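Local coordinates for inositol-3-phosphate synthase (Caenorhabditis elegans, PDB 1VKO), which is an inositol-3-phosphate synthase, a four-chain enzyme whose Rossmann-type domain holds nicotinamide-adenine-dinucleotide, at residues A[202-207]-A[361-366]; A[219-224]-A[271-276]; A[226-231]-A[289-294]; A[254-259]-A[276-281]; A[263-268]-A[310-315]. All blocks are in the same frame, centred on the assembly; numbering follows the deposited sequence.

Interaction 1. Residues A[202-207]-A[361-366]; sequences FIASNQ and GKNLSE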
# COMPACT_ATOMS: atom_id res chain seq x y z
N PHE A 202 1.93 -22.74 30.63
CA PHE A 202 1.31 -22.94 29.30
C PHE A 202 0.97 -21.66 28.52
O PHE A 202 0.58 -21.77 27.37
CB PHE A 202 0.09 -23.91 29.35
CG PHE A 202 0.45 -25.37 29.56
CD1 PHE A 202 0.68 -25.86 30.83
CD2 PHE A 202 0.58 -26.25 28.49
CE1 PHE A 202 1.07 -27.20 31.04
CE2 PHE A 202 0.94 -27.58 28.70
CZ PHE A 202 1.18 -28.05 29.97
N ILE A 203 1.12 -20.46 29.11
CA ILE A 203 0.91 -19.20 28.33
C ILE A 203 2.05 -18.20 28.50
O ILE A 203 3.01 -18.52 29.21
CB ILE A 203 -0.45 -18.52 28.68
CG1 ILE A 203 -0.41 -17.90 30.06
CG2 ILE A 203 -1.61 -19.50 28.60
CD1 ILE A 203 -1.79 -17.67 30.65
N ALA A 204 1.96 -17.01 27.86
CA ALA A 204 2.99 -15.96 28.02
C ALA A 204 3.14 -15.53 29.48
O ALA A 204 2.19 -15.06 30.12
CB ALA A 204 2.66 -14.75 27.18
N SER A 205 4.35 -15.69 30.01
CA SER A 205 4.63 -15.31 31.41
C SER A 205 4.13 -13.89 31.78
O SER A 205 3.99 -13.55 32.98
CB SER A 205 6.12 -15.56 31.77
OG SER A 205 6.96 -14.50 31.36
N ASN A 206 3.82 -13.08 30.77
CA ASN A 206 3.34 -11.72 31.01
C ASN A 206 1.86 -11.60 31.53
O ASN A 206 1.36 -10.49 31.81
CB ASN A 206 3.74 -10.71 29.87
CG ASN A 206 3.10 -11.01 28.51
OD1 ASN A 206 1.88 -11.25 28.43
ND2 ASN A 206 3.91 -10.97 27.42
N GLN A 207 1.23 -12.76 31.71
CA GLN A 207 -0.17 -12.84 32.12
C GLN A 207 -0.38 -13.04 33.63
O GLN A 207 -1.51 -13.20 34.06
CB GLN A 207 -0.90 -13.98 31.36
CG GLN A 207 -0.82 -13.88 29.82
CD GLN A 207 -1.67 -12.74 29.27
OE1 GLN A 207 -2.85 -12.58 29.67
NE2 GLN A 207 -1.08 -11.96 28.37
N GLY A 361 -2.16 -9.84 21.31
CA GLY A 361 -0.79 -9.50 20.87
C GLY A 361 0.29 -9.56 21.95
O GLY A 361 1.41 -10.08 21.72
N LYS A 362 -0.05 -9.03 23.13
CA LYS A 362 0.84 -9.04 24.30
C LYS A 362 1.20 -10.48 24.73
O LYS A 362 2.33 -10.76 25.20
CB LYS A 362 0.19 -8.26 25.45
CG LYS A 362 1.00 -8.09 26.73
CD LYS A 362 0.09 -7.52 27.84
CE LYS A 362 0.51 -7.94 29.24
NZ LYS A 362 1.12 -6.80 30.02
N ASN A 363 0.24 -11.40 24.55
CA ASN A 363 0.47 -12.83 24.76
C ASN A 363 1.37 -13.49 23.69
O ASN A 363 2.24 -14.30 24.00
CB ASN A 363 -0.87 -13.60 24.85
CG ASN A 363 -0.69 -15.01 25.44
OD1 ASN A 363 -0.19 -15.16 26.57
ND2 ASN A 363 -1.10 -16.02 24.68
N LEU A 364 1.13 -13.13 22.43
CA LEU A 364 1.95 -13.60 21.31
C LEU A 364 3.29 -12.85 21.18
O LEU A 364 3.99 -13.04 20.18
CB LEU A 364 1.14 -13.54 19.99
CG LEU A 364 -0.27 -14.15 20.07
CD1 LEU A 364 -1.20 -13.54 19.01
CD2 LEU A 364 -0.23 -15.69 19.97
N SER A 365 3.62 -12.01 22.18
CA SER A 365 4.97 -11.40 22.34
C SER A 365 5.95 -12.51 22.60
O SER A 365 7.12 -12.41 22.21
CB SER A 365 5.08 -10.48 23.58
OG SER A 365 4.38 -9.26 23.47
N GLU A 366 5.49 -13.56 23.29
CA GLU A 366 6.38 -14.64 23.75
C GLU A 366 6.48 -15.81 22.76
O GLU A 366 5.51 -16.11 22.03
CB GLU A 366 6.09 -15.06 25.20
CG GLU A 366 6.44 -13.95 26.18
CD GLU A 366 6.47 -14.40 27.64
OE1 GLU A 366 6.51 -15.62 27.93
OE2 GLU A 366 6.46 -13.51 28.52

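Interaction 2. Residues A[219-224]-A[271-276]; sequences NKLEHL and SIRVNE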
# COMPACT_ATOMS: atom_id res chain seq x y z
N ASN A 219 -3.65 -30.28 41.89
CA ASN A 219 -4.17 -31.59 41.53
C ASN A 219 -5.08 -31.39 40.33
O ASN A 219 -6.15 -30.77 40.47
CB ASN A 219 -4.94 -32.20 42.71
CG ASN A 219 -5.35 -33.66 42.48
OD1 ASN A 219 -5.86 -34.04 41.41
ND2 ASN A 219 -5.17 -34.48 43.51
N LYS A 220 -4.66 -31.91 39.19
CA LYS A 220 -5.33 -31.70 37.90
C LYS A 220 -6.63 -32.48 37.78
O LYS A 220 -7.52 -32.10 36.99
CB LYS A 220 -4.39 -32.04 36.71
CG LYS A 220 -3.11 -31.21 36.72
CD LYS A 220 -2.21 -31.33 35.47
CE LYS A 220 -1.01 -30.38 35.58
NZ LYS A 220 -0.25 -30.29 34.28
N LEU A 221 -6.74 -33.57 38.54
CA LEU A 221 -7.97 -34.37 38.57
C LEU A 221 -9.05 -33.68 39.40
O LEU A 221 -10.24 -33.72 39.04
CB LEU A 221 -7.73 -35.80 39.08
CG LEU A 221 -9.00 -36.66 39.26
CD1 LEU A 221 -9.60 -37.08 37.91
CD2 LEU A 221 -8.72 -37.89 40.12
N GLU A 222 -8.66 -33.02 40.48
CA GLU A 222 -9.61 -32.17 41.18
C GLU A 222 -10.04 -31.03 40.28
O GLU A 222 -11.21 -30.70 40.24
CB GLU A 222 -9.01 -31.61 42.43
CG GLU A 222 -8.93 -32.59 43.57
CD GLU A 222 -9.16 -31.88 44.89
OE1 GLU A 222 -8.48 -30.83 45.09
OE2 GLU A 222 -10.02 -32.35 45.68
N HIS A 223 -9.10 -30.49 39.49
CA HIS A 223 -9.45 -29.46 38.51
C HIS A 223 -10.46 -29.97 37.51
O HIS A 223 -11.46 -29.30 37.26
CB HIS A 223 -8.23 -28.86 37.85
CG HIS A 223 -7.39 -28.08 38.80
ND1 HIS A 223 -6.03 -27.92 38.64
CD2 HIS A 223 -7.71 -27.44 39.95
CE1 HIS A 223 -5.55 -27.22 39.66
NE2 HIS A 223 -6.55 -26.92 40.46
N LEU A 224 -10.20 -31.17 36.98
CA LEU A 224 -11.09 -31.83 36.02
C LEU A 224 -12.50 -31.93 36.56
O LEU A 224 -13.47 -31.65 35.86
CB LEU A 224 -10.56 -33.22 35.69
CG LEU A 224 -11.50 -34.09 34.87
CD1 LEU A 224 -11.87 -33.44 33.58
CD2 LEU A 224 -10.80 -35.41 34.61
N SER A 271 -2.85 -39.74 32.61
CA SER A 271 -1.95 -38.59 32.85
C SER A 271 -2.59 -37.55 33.79
O SER A 271 -1.90 -36.94 34.62
CB SER A 271 -1.51 -37.94 31.55
OG SER A 271 -0.97 -38.89 30.65
N ILE A 272 -3.90 -37.36 33.67
CA ILE A 272 -4.62 -36.44 34.57
C ILE A 272 -4.68 -37.00 36.00
O ILE A 272 -4.57 -36.27 36.99
CB ILE A 272 -6.03 -36.15 34.03
CG1 ILE A 272 -5.95 -35.52 32.64
CG2 ILE A 272 -6.82 -35.26 35.02
CD1 ILE A 272 -7.32 -35.25 31.98
N ARG A 273 -4.86 -38.31 36.11
CA ARG A 273 -4.92 -38.96 37.41
C ARG A 273 -3.58 -38.86 38.15
O ARG A 273 -3.56 -38.49 39.31
CB ARG A 273 -5.36 -40.41 37.27
CG ARG A 273 -6.20 -40.96 38.47
CD ARG A 273 -6.26 -42.48 38.51
NE ARG A 273 -4.89 -42.98 38.41
CZ ARG A 273 -4.25 -43.61 39.38
NH1 ARG A 273 -4.88 -43.88 40.52
NH2 ARG A 273 -2.99 -43.97 39.20
N VAL A 274 -2.47 -39.14 37.46
CA VAL A 274 -1.12 -39.12 38.06
C VAL A 274 -0.46 -37.72 38.05
O VAL A 274 0.73 -37.60 38.34
CB VAL A 274 -0.15 -40.14 37.38
CG1 VAL A 274 -0.68 -41.53 37.39
CG2 VAL A 274 0.16 -39.73 35.97
N ASN A 275 -1.21 -36.70 37.65
CA ASN A 275 -0.79 -35.29 37.72
C ASN A 275 0.39 -34.91 36.84
O ASN A 275 1.23 -34.07 37.20
CB ASN A 275 -0.53 -34.87 39.16
CG ASN A 275 -1.08 -33.53 39.45
OD1 ASN A 275 -2.28 -33.30 39.28
ND2 ASN A 275 -0.23 -32.61 39.91
N GLU A 276 0.42 -35.51 35.67
CA GLU A 276 1.42 -35.29 34.67
C GLU A 276 1.56 -33.81 34.32
O GLU A 276 0.60 -33.05 34.40
CB GLU A 276 1.00 -36.10 33.43
CG GLU A 276 1.95 -36.06 32.27
CD GLU A 276 3.34 -36.51 32.66
OE1 GLU A 276 3.48 -37.68 33.12
OE2 GLU A 276 4.26 -35.67 32.50

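Interaction 3. Residues A[226-231]-A[289-294]; sequences HIRADI and SILEGA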
# COMPACT_ATOMS: atom_id res chain seq x y z
N HIS A 226 -13.77 -30.15 38.94
CA HIS A 226 -14.34 -28.84 39.28
C HIS A 226 -15.06 -28.27 38.07
O HIS A 226 -16.18 -27.76 38.20
CB HIS A 226 -13.23 -27.89 39.71
CG HIS A 226 -13.71 -26.54 40.14
ND1 HIS A 226 -13.61 -26.09 41.44
CD2 HIS A 226 -14.29 -25.54 39.44
CE1 HIS A 226 -14.08 -24.86 41.52
NE2 HIS A 226 -14.50 -24.50 40.32
N ILE A 227 -14.41 -28.34 36.91
CA ILE A 227 -15.04 -27.91 35.64
C ILE A 227 -16.22 -28.80 35.25
O ILE A 227 -17.20 -28.30 34.73
CB ILE A 227 -14.03 -27.94 34.50
CG1 ILE A 227 -12.76 -27.18 34.88
CG2 ILE A 227 -14.69 -27.38 33.24
CD1 ILE A 227 -12.94 -25.69 35.03
N ARG A 228 -16.08 -30.12 35.43
CA ARG A 228 -17.22 -31.00 35.19
C ARG A 228 -18.41 -30.43 35.99
O ARG A 228 -19.49 -30.23 35.45
CB ARG A 228 -16.92 -32.44 35.63
CG ARG A 228 -15.92 -33.13 34.73
CD ARG A 228 -15.83 -34.61 34.92
NE ARG A 228 -17.07 -35.26 34.49
CZ ARG A 228 -17.32 -36.56 34.61
NH1 ARG A 228 -16.42 -37.38 35.14
NH2 ARG A 228 -18.47 -37.03 34.17
N ALA A 229 -18.15 -30.11 37.25
CA ALA A 229 -19.18 -29.61 38.17
C ALA A 229 -19.80 -28.35 37.62
O ALA A 229 -21.02 -28.17 37.69
CB ALA A 229 -18.55 -29.35 39.56
N ASP A 230 -18.96 -27.52 36.99
CA ASP A 230 -19.36 -26.22 36.41
C ASP A 230 -20.30 -26.40 35.25
O ASP A 230 -21.26 -25.64 35.09
CB ASP A 230 -18.15 -25.39 36.01
CG ASP A 230 -17.45 -24.71 37.20
OD1 ASP A 230 -18.08 -24.52 38.29
OD2 ASP A 230 -16.28 -24.30 37.13
N ILE A 231 -20.06 -27.43 34.47
CA ILE A 231 -20.84 -27.69 33.26
C ILE A 231 -22.22 -28.24 33.59
O ILE A 231 -23.21 -27.76 33.04
CB ILE A 231 -20.08 -28.67 32.34
CG1 ILE A 231 -18.84 -27.97 31.77
CG2 ILE A 231 -21.00 -29.22 31.25
CD1 ILE A 231 -17.88 -28.90 31.11
N SER A 289 -15.52 -31.41 29.15
CA SER A 289 -16.59 -31.12 28.20
C SER A 289 -17.13 -32.44 27.70
O SER A 289 -18.33 -32.70 27.79
CB SER A 289 -16.09 -30.27 27.02
OG SER A 289 -15.45 -29.10 27.48
N ILE A 290 -16.21 -33.26 27.20
CA ILE A 290 -16.57 -34.53 26.62
C ILE A 290 -17.23 -35.41 27.66
O ILE A 290 -18.32 -35.90 27.43
CB ILE A 290 -15.34 -35.24 26.02
CG1 ILE A 290 -14.82 -34.46 24.83
CG2 ILE A 290 -15.72 -36.65 25.61
CD1 ILE A 290 -13.34 -34.74 24.53
N LEU A 291 -16.58 -35.56 28.82
CA LEU A 291 -17.14 -36.39 29.89
C LEU A 291 -18.54 -35.99 30.32
O LEU A 291 -19.31 -36.83 30.75
CB LEU A 291 -16.18 -36.50 31.10
CG LEU A 291 -14.87 -37.19 30.69
CD1 LEU A 291 -13.88 -36.98 31.73
CD2 LEU A 291 -15.07 -38.65 30.48
N GLU A 292 -18.88 -34.71 30.14
CA GLU A 292 -20.23 -34.19 30.41
C GLU A 292 -21.16 -34.10 29.19
O GLU A 292 -22.22 -33.47 29.27
CB GLU A 292 -20.13 -32.82 31.05
CG GLU A 292 -19.48 -32.84 32.42
CD GLU A 292 -20.27 -33.68 33.40
OE1 GLU A 292 -21.50 -33.84 33.18
OE2 GLU A 292 -19.67 -34.18 34.39
N GLY A 293 -20.77 -34.68 28.07
CA GLY A 293 -21.63 -34.64 26.89
C GLY A 293 -21.75 -33.29 26.18
O GLY A 293 -22.58 -33.15 25.26
N ALA A 294 -20.94 -32.32 26.60
CA ALA A 294 -20.76 -31.03 25.88
C ALA A 294 -19.74 -31.16 24.74
O ALA A 294 -18.78 -31.92 24.83
CB ALA A 294 -20.31 -29.94 26.84

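Interaction 4. Residues A[254-259]-A[276-281]; sequences YTDVRQ and EDEVSP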
# COMPACT_ATOMS: atom_id res chain seq x y z
N TYR A 254 2.16 -25.47 22.73
CA TYR A 254 1.90 -26.86 22.40
C TYR A 254 2.35 -27.74 23.56
O TYR A 254 3.35 -27.48 24.19
CB TYR A 254 2.73 -27.20 21.17
CG TYR A 254 2.02 -26.99 19.85
CD1 TYR A 254 1.37 -25.80 19.57
CD2 TYR A 254 2.00 -27.99 18.88
CE1 TYR A 254 0.71 -25.61 18.39
CE2 TYR A 254 1.36 -27.80 17.68
CZ TYR A 254 0.72 -26.59 17.43
OH TYR A 254 0.05 -26.38 16.23
N THR A 255 1.62 -28.80 23.81
CA THR A 255 2.07 -29.88 24.68
C THR A 255 2.99 -30.79 23.85
O THR A 255 3.00 -30.67 22.62
CB THR A 255 0.81 -30.68 25.09
OG1 THR A 255 -0.07 -29.83 25.84
CG2 THR A 255 1.14 -31.78 26.06
N ASP A 256 3.76 -31.68 24.50
CA ASP A 256 4.38 -32.80 23.78
C ASP A 256 3.25 -33.72 23.35
O ASP A 256 2.12 -33.64 23.88
CB ASP A 256 5.38 -33.57 24.66
CG ASP A 256 6.67 -32.79 24.92
OD1 ASP A 256 7.33 -32.37 23.93
OD2 ASP A 256 7.12 -32.55 26.07
N VAL A 257 3.53 -34.56 22.34
CA VAL A 257 2.60 -35.62 21.94
C VAL A 257 3.42 -36.90 21.85
O VAL A 257 4.47 -36.91 21.21
CB VAL A 257 1.91 -35.34 20.57
CG1 VAL A 257 0.81 -36.37 20.30
CG2 VAL A 257 1.32 -33.94 20.53
N ARG A 258 2.96 -37.96 22.51
CA ARG A 258 3.69 -39.24 22.58
C ARG A 258 2.84 -40.28 23.27
O ARG A 258 1.96 -39.93 24.06
CB ARG A 258 5.03 -39.11 23.34
CG ARG A 258 4.95 -38.49 24.75
CD ARG A 258 6.30 -38.41 25.47
NE ARG A 258 6.27 -37.57 26.67
CZ ARG A 258 5.89 -37.98 27.89
NH1 ARG A 258 5.47 -39.24 28.10
NH2 ARG A 258 5.91 -37.11 28.90
N GLN A 259 3.11 -41.55 22.99
CA GLN A 259 2.43 -42.63 23.70
C GLN A 259 3.00 -42.72 25.10
O GLN A 259 4.21 -42.56 25.30
CB GLN A 259 2.50 -43.97 22.96
CG GLN A 259 3.83 -44.30 22.29
CD GLN A 259 3.78 -45.61 21.49
OE1 GLN A 259 3.60 -46.69 22.07
NE2 GLN A 259 3.92 -45.51 20.17
N GLU A 276 0.42 -35.51 35.67
CA GLU A 276 1.42 -35.29 34.67
C GLU A 276 1.56 -33.81 34.32
O GLU A 276 0.60 -33.05 34.40
CB GLU A 276 1.00 -36.10 33.43
CG GLU A 276 1.95 -36.06 32.27
CD GLU A 276 3.34 -36.51 32.66
OE1 GLU A 276 3.48 -37.68 33.12
OE2 GLU A 276 4.26 -35.67 32.50
N ASP A 277 2.77 -33.41 33.93
CA ASP A 277 3.06 -32.02 33.63
C ASP A 277 2.57 -31.56 32.27
O ASP A 277 1.93 -30.52 32.20
CB ASP A 277 4.56 -31.75 33.79
CG ASP A 277 4.89 -31.10 35.13
OD1 ASP A 277 4.85 -29.86 35.20
OD2 ASP A 277 5.18 -31.74 36.16
N GLU A 278 2.88 -32.31 31.20
CA GLU A 278 2.44 -31.99 29.84
C GLU A 278 0.96 -32.27 29.65
O GLU A 278 0.56 -32.93 28.68
CB GLU A 278 3.27 -32.75 28.77
CG GLU A 278 4.66 -32.20 28.47
CD GLU A 278 4.67 -30.74 28.04
OE1 GLU A 278 4.15 -30.41 26.96
OE2 GLU A 278 5.22 -29.90 28.78
N VAL A 279 0.14 -31.79 30.56
CA VAL A 279 -1.31 -31.81 30.42
C VAL A 279 -1.79 -30.38 30.64
O VAL A 279 -1.68 -29.85 31.74
CB VAL A 279 -1.97 -32.80 31.41
CG1 VAL A 279 -3.50 -32.68 31.40
CG2 VAL A 279 -1.55 -34.22 31.09
N SER A 280 -2.27 -29.75 29.57
CA SER A 280 -2.61 -28.34 29.59
C SER A 280 -3.97 -28.07 30.22
O SER A 280 -4.83 -28.96 30.27
CB SER A 280 -2.59 -27.77 28.17
OG SER A 280 -3.81 -28.03 27.48
N PRO A 281 -4.19 -26.82 30.64
CA PRO A 281 -5.51 -26.34 31.03
C PRO A 281 -6.53 -26.59 29.93
O PRO A 281 -7.69 -26.94 30.23
CB PRO A 281 -5.27 -24.84 31.16
CG PRO A 281 -3.83 -24.78 31.64
CD PRO A 281 -3.16 -25.76 30.77
O HOH W 1 -3.03 -28.55 25.10

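Interaction 5. Residues A[263-268]-A[310-315]; sequences ATADEI and IELAER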
# COMPACT_ATOMS: atom_id res chain seq x y z
N ALA A 263 -1.55 -40.22 23.53
CA ALA A 263 -1.86 -40.84 22.23
C ALA A 263 -3.21 -41.54 22.22
O ALA A 263 -3.86 -41.66 21.16
CB ALA A 263 -0.77 -41.81 21.78
N THR A 264 -3.65 -42.01 23.40
CA THR A 264 -4.97 -42.64 23.50
C THR A 264 -5.78 -42.00 24.59
O THR A 264 -5.24 -41.28 25.42
CB THR A 264 -4.85 -44.12 23.83
OG1 THR A 264 -4.62 -44.26 25.24
CG2 THR A 264 -3.63 -44.75 23.14
N ALA A 265 -7.08 -42.29 24.60
CA ALA A 265 -8.02 -41.80 25.62
C ALA A 265 -7.63 -42.22 27.03
O ALA A 265 -7.68 -41.41 27.95
CB ALA A 265 -9.43 -42.29 25.31
N ASP A 266 -7.28 -43.49 27.18
CA ASP A 266 -6.92 -44.06 28.47
C ASP A 266 -5.61 -43.48 28.96
O ASP A 266 -5.45 -43.27 30.17
CB ASP A 266 -6.81 -45.58 28.36
CG ASP A 266 -8.14 -46.24 27.98
OD1 ASP A 266 -9.22 -45.78 28.43
OD2 ASP A 266 -8.18 -47.23 27.22
N GLU A 267 -4.69 -43.22 28.03
CA GLU A 267 -3.47 -42.47 28.34
C GLU A 267 -3.76 -41.07 28.87
O GLU A 267 -3.25 -40.71 29.91
CB GLU A 267 -2.53 -42.40 27.14
CG GLU A 267 -1.79 -43.70 26.93
CD GLU A 267 -0.95 -43.69 25.67
OE1 GLU A 267 -0.81 -42.62 25.04
OE2 GLU A 267 -0.40 -44.77 25.32
N ILE A 268 -4.58 -40.29 28.17
CA ILE A 268 -4.87 -38.93 28.62
C ILE A 268 -5.56 -38.88 29.99
O ILE A 268 -5.22 -38.02 30.81
CB ILE A 268 -5.57 -38.03 27.51
CG1 ILE A 268 -5.69 -36.57 27.96
CG2 ILE A 268 -6.95 -38.55 27.11
CD1 ILE A 268 -4.52 -35.73 27.55
N ILE A 310 -9.39 -36.82 20.63
CA ILE A 310 -10.28 -37.23 19.58
C ILE A 310 -10.88 -38.59 19.94
O ILE A 310 -12.12 -38.72 20.05
CB ILE A 310 -9.55 -37.24 18.23
CG1 ILE A 310 -9.25 -35.79 17.80
CG2 ILE A 310 -10.36 -38.00 17.19
CD1 ILE A 310 -8.26 -35.66 16.66
N GLU A 311 -10.02 -39.58 20.18
CA GLU A 311 -10.51 -40.90 20.63
C GLU A 311 -11.54 -40.79 21.78
O GLU A 311 -12.54 -41.50 21.81
CB GLU A 311 -9.34 -41.82 20.98
CG GLU A 311 -9.75 -43.23 21.33
CD GLU A 311 -8.57 -44.14 21.62
OE1 GLU A 311 -7.54 -43.66 22.12
OE2 GLU A 311 -8.68 -45.35 21.35
N LEU A 312 -11.32 -39.87 22.71
CA LEU A 312 -12.22 -39.77 23.86
C LEU A 312 -13.56 -39.18 23.43
O LEU A 312 -14.63 -39.60 23.90
CB LEU A 312 -11.58 -38.93 24.98
CG LEU A 312 -12.31 -38.84 26.34
CD1 LEU A 312 -12.32 -40.16 27.16
CD2 LEU A 312 -11.73 -37.71 27.16
N ALA A 313 -13.51 -38.21 22.52
CA ALA A 313 -14.71 -37.70 21.92
C ALA A 313 -15.44 -38.77 21.09
O ALA A 313 -16.67 -38.85 21.15
CB ALA A 313 -14.39 -36.49 21.09
N GLU A 314 -14.71 -39.57 20.30
CA GLU A 314 -15.33 -40.65 19.50
C GLU A 314 -16.11 -41.58 20.46
O GLU A 314 -17.24 -41.96 20.20
CB GLU A 314 -14.30 -41.47 18.68
CG GLU A 314 -13.87 -40.90 17.31
CD GLU A 314 -12.53 -41.48 16.77
OE1 GLU A 314 -11.81 -42.21 17.50
OE2 GLU A 314 -12.16 -41.17 15.61
N ARG A 315 -15.46 -41.92 21.57
CA ARG A 315 -16.00 -42.87 22.53
C ARG A 315 -17.18 -42.32 23.29
O ARG A 315 -18.01 -43.08 23.78
CB ARG A 315 -14.90 -43.28 23.50
CG ARG A 315 -14.75 -44.78 23.63
CD ARG A 315 -13.43 -45.21 24.25
NE ARG A 315 -13.27 -44.65 25.58
CZ ARG A 315 -12.17 -44.76 26.30
NH1 ARG A 315 -11.14 -45.41 25.77
NH2 ARG A 315 -12.09 -44.21 27.52

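Interaction 1. Residues A[202-207]-A[361-366]
E366 reaches across to S205 with both carboxylate oxygens. The two are met differently: S205 N donates to E366 OE1 at 3.0 Å from above the carboxylate plane, whereas S205 OG donates to E366 OE2 at 3.0 Å on the syn lone pair. S205 suits the place, since its hydroxyl and N-H together offer two donors. N206 runs antiparallel to the side chains of both E366 and K362, its amide turned 81° from the carboxylate, and N206 ND2 donates to K362 O at 2.7 Å. That carbonyl also accepts from S365 OG, on its opposite face. N206 OD1 accepts from Q207 NE2, nearly in line with its C=O bond. Q207 crosses N363 at about a right angle. N363 OD1 accepts from A204 N at 3.1 Å and N363 ND2 donates to T251 O, so one asparagine ties two loops together. I203, its side chain about 4 Å from the bound nicotinamide-adenine-dinucleotide, puts the loop beside that pocket. E366 is at the N-cap position of helix 367-378, so the contact ties the loop to the junction of helices 359-363 and 367-378. Q369 packs on A204 and N363, and Y406 of strand 399-406 on K362 and S365.

Interaction 2. Residues A[219-224]-A[271-276]
K220 meets N275 and E276 through two hydrogen bonds, one from each end of the residue. Its backbone N donates to N275 OD1 at 2.8 Å, almost straight (172°) and in the plane of the amide. Its chain, extended beyond CG, carries NZ to E276 O, which accepts on a lone pair at 2.9 Å. V279 O is a second acceptor for this ammonium, so a long, flexible lysine suits a buried place where two carbonyl oxygens accept from it. N275 takes up positive phi (64°), a conformation asparagine tolerates comparatively well, just after helix 265-273 has ended; its ND2 is held by D218 O. The contact thus joins the start of helix 220-238 to the end of helix 265-273 in the Rossmann-type domain. N219 is the N-cap of the former: its OD1 accepts from E222 N at 3.1 Å, and more weakly from L221 N, while N275 OD1 takes the first-turn amide of K220.

Apolar packing centres on the branch methyl of I272. I272 CG2 lies 4.2 Å from L221 CB and 4.0 Å from L224 CD2, the side chains of L224 and I272 crossing at about a right angle. I284 of helix 281-291 touches K220 and L224.

Interaction 3. Residues A[226-231]-A[289-294]
R228 brings two nitrogens to a single oxygen of E292 and leaves the salt bridge one-sided. NE of R228 lies 2.8 Å from E292 OE2 and donates to it on the anti side, out of the carboxylate plane; R228 NH2 adds a weak bond to E292 OE2 at 3.1 Å. The guanidinium and carboxylate planes stand 46° apart. The bend of the arginine at chi3 (67°) and that of E292 at chi2 let two long side chains meet over a short gap. L291 CB sits 3.6 Å above the centre of the guanidinium, giving one of its faces an apolar cover. Next to the ion pair, branched I231 packs between the two helices: its CG2 touches E292 CB at 3.7 Å, and its CD1 rests on S289 CA. Helix 281-291 ends here in a Schellman motif, with G293 at positive phi as its C-prime residue. E292 OE2 also pairs with R232 NE, so two arginines of helix 220-238 share one carboxylate oxygen, which would probably keep E292 ionised.

Interaction 4. Residues A[254-259]-A[276-281]
With CG of E278 anti to the carbonyl carbon, a bend at chi2 (-56°) turns CD, and the carboxylate it carries, toward D256. The two segments are loops of the Rossmann-type domain: segment 276-281 links helices 265-273 and 281-291, with E278 at the centre of an inverse gamma turn, and segment 254-259 belongs to the loop that follows strand 242-247. D256 N donates to E278 OE1 at 2.8 Å, reaching it on the anti side, 21° out of the carboxylate plane. Glutamate suits this position because its length spans the gap between two loops and its oxygen satisfies a backbone N-H. It brings the acid of D256 close as well: the two side chains pass at a slant, their carboxylate planes 54° apart, with D256 OD2 only 3.8 Å from E278 OE1. Any repulsion would probably be eased by R253, whose NH1 forms a salt bridge with E278 OE1. Farther out, R258 NH2 stays 4.2 Å from E276 OE2, too far for a salt bridge though the charges are opposite. S280, a small polar residue at the N-cap of helix 281-291, takes the amide of N283 on its hydroxyl. A water 2.6 Å from S280 OG may link the loops, its 3.3 Å approach to T255 OG1 being weak and resting on one of two T255 conformers.

Interaction 5. Residues A[263-268]-A[310-315]
A capping box opens helix 265-273, and E311 of helix 307-316 adds an acceptor to the same helix start. T264 and E267 form the box: E267 N donates to T264 OG1 at 3.0 Å, while E267 OE1 accepts weakly from T264 N. The next amide, A265 N, is met by E311 OE1 at 2.9 Å, from above the carboxylate plane. E311 is extended, with CG anti to the backbone N (chi1 -175°), and lies alongside T264. The carboxylate would also be favoured by the positive end of the helix dipole. The contact therefore joins the first turn of one helix to the flank of another in the Rossmann-type domain. Alanine suits position 265, since A265 CA lies 5.0 Å from L312 CA; A265 CB packs 4.0 Å from L312 CB and lies 3.4 Å above one face of the R315 guanidinium, offset toward the rim. At the edge of that group, D266 OD1 forms a salt bridge, accepting two weak bonds, from R315 NH1 at 3.3 Å and from R315 NH2 at 3.4 Å.

Interactions 2, 3 and 5 join four helices: 220-238 serves both 2 and 3, whose centres are 15 Å apart, and 265-273 serves both 2 and 5. Interaction 3 meets interaction 5 where I290 CG2 packs 3.6 Å from L312 O. Interaction 4 shares E276 with interaction 2, and the centres of the two lie 12 Å apart. F202 links interaction 1 to interaction 4, its CD2 lying 3.5 Å from S280 CB. The bound nicotinamide-adenine-dinucleotide is about 4 Å from the side chain of I203 in interaction 1. The side chain of S280 is about 9 Å from the same nicotinamide-adenine-dinucleotide, and those of K220 and S289 are about 12 Å from it.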